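Local coordinates for protein subclass B3 metallo-beta-lactamase (Sphingobium indicum, PDB 7LUU) that probably hydrolyses the beta-lactam ring of antibiotics, using two zinc ions held in its active site as a subclass B3 metallo-beta-lactamase, at residues A[252-256]-A[283-287]. Residues are numbered along the deposited sequence.
Sequences YRRMG and CRSYA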
# COMPACT_ATOMS: atom_id res chain seq x y z
N TYR A 252 13.49 4.77 6.53
CA TYR A 252 13.81 4.20 7.83
C TYR A 252 13.68 5.25 8.92
O TYR A 252 13.16 4.96 10.00
CB TYR A 252 15.22 3.60 7.82
CG TYR A 252 15.41 2.56 6.77
CD1 TYR A 252 14.34 1.79 6.33
CD2 TYR A 252 16.69 2.36 6.20
CE1 TYR A 252 14.51 0.83 5.34
CE2 TYR A 252 16.89 1.38 5.22
CZ TYR A 252 15.79 0.60 4.81
OH TYR A 252 16.01 -0.35 3.83
N ARG A 253 14.11 6.48 8.62
CA ARG A 253 13.99 7.58 9.58
C ARG A 253 12.53 7.91 9.85
O ARG A 253 12.13 8.06 11.03
CB ARG A 253 14.72 8.85 9.09
CG ARG A 253 16.27 8.72 8.97
CD ARG A 253 17.00 10.08 8.69
NE ARG A 253 16.70 10.66 7.38
CZ ARG A 253 17.39 10.39 6.26
NH1 ARG A 253 18.40 9.53 6.28
NH2 ARG A 253 17.05 10.96 5.14
N ARG A 254 11.71 7.92 8.79
CA ARG A 254 10.28 8.17 8.95
C ARG A 254 9.65 7.08 9.79
O ARG A 254 8.89 7.36 10.74
CB ARG A 254 9.59 8.25 7.58
CG ARG A 254 8.05 8.27 7.67
CD ARG A 254 7.61 9.55 8.42
NE ARG A 254 8.23 10.71 7.78
CZ ARG A 254 8.71 11.77 8.44
NH1 ARG A 254 8.62 11.85 9.77
NH2 ARG A 254 9.31 12.75 7.77
N MET A 255 9.90 5.82 9.41
CA MET A 255 9.24 4.72 10.12
C MET A 255 9.69 4.62 11.58
O MET A 255 8.91 4.21 12.44
CB MET A 255 9.53 3.41 9.37
CG MET A 255 8.80 3.34 8.06
SD MET A 255 6.97 3.35 8.17
CE MET A 255 6.77 1.82 8.98
N GLY A 256 10.90 5.06 11.90
CA GLY A 256 11.32 5.17 13.29
C GLY A 256 10.67 6.31 14.06
O GLY A 256 10.54 6.21 15.28
N CYS A 283 6.78 -0.40 14.09
CA CYS A 283 7.26 0.22 12.87
C CYS A 283 8.77 0.24 12.83
O CYS A 283 9.35 0.13 11.75
CB CYS A 283 6.72 1.64 12.76
SG CYS A 283 4.93 1.69 12.29
N ARG A 284 9.40 0.43 13.98
CA ARG A 284 10.87 0.41 14.01
C ARG A 284 11.41 -0.96 13.59
O ARG A 284 12.37 -1.03 12.82
CB ARG A 284 11.38 0.84 15.39
CG ARG A 284 11.32 2.37 15.52
CD ARG A 284 11.88 2.86 16.89
NE ARG A 284 11.01 2.52 18.02
CZ ARG A 284 9.89 3.18 18.37
NH1 ARG A 284 9.42 4.26 17.67
NH2 ARG A 284 9.22 2.73 19.45
N SER A 285 10.80 -2.04 14.07
CA SER A 285 11.22 -3.40 13.67
C SER A 285 11.03 -3.62 12.19
O SER A 285 11.86 -4.29 11.54
CB SER A 285 10.46 -4.44 14.47
OG SER A 285 10.90 -4.32 15.83
N TYR A 286 9.91 -3.15 11.66
CA TYR A 286 9.63 -3.28 10.24
C TYR A 286 10.73 -2.62 9.43
O TYR A 286 11.20 -3.16 8.42
CB TYR A 286 8.27 -2.66 9.95
CG TYR A 286 7.73 -2.72 8.52
CD1 TYR A 286 7.24 -3.91 7.99
CD2 TYR A 286 7.77 -1.59 7.70
CE1 TYR A 286 6.70 -3.95 6.69
CE2 TYR A 286 7.26 -1.61 6.41
CZ TYR A 286 6.76 -2.79 5.91
OH TYR A 286 6.18 -2.84 4.67
N ALA A 287 11.10 -1.39 9.81
CA ALA A 287 12.19 -0.69 9.11
C ALA A 287 13.50 -1.44 9.24
O ALA A 287 14.26 -1.54 8.28
CB ALA A 287 12.34 0.71 9.66
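Start with M255, which gives up more surface here than any other residue. Its CA-to-CB bond points toward segment 283-287: M255 CB packs 3.9 Å from A287 CB, and the side chain then runs on so that M255 CE lies 3.8 Å from C283 CB and 3.8 Å from CD2 of the Y286 ring. A287, next in buried area, has a small methyl that lets the backbones draw close; Y252 covers it from the neighbouring turn, CD1 to the A287 CB at 4.0 Å, while the Y252 hydroxyl reaches on to hydrogen-bond S290. The two segments run nearly antiparallel, at 161°, with axes 8.4 Å apart. They belong to helices 242-257 and 282-300 of the alpha-beta/beta-alpha metallo-beta-lactamase fold, packed on the face of the six-stranded sheet, where M255 and Y286 both touch A223. A disulfide from C283 to C260 ties the start of helix 282-300 to the chain just beyond helix 242-257. At the more open edge, R284 comes alongside G256, their CA atoms 4.8 Å apart, and its NH1 donates a hydrogen bond of 3.3 Å to the carbonyl O of G256.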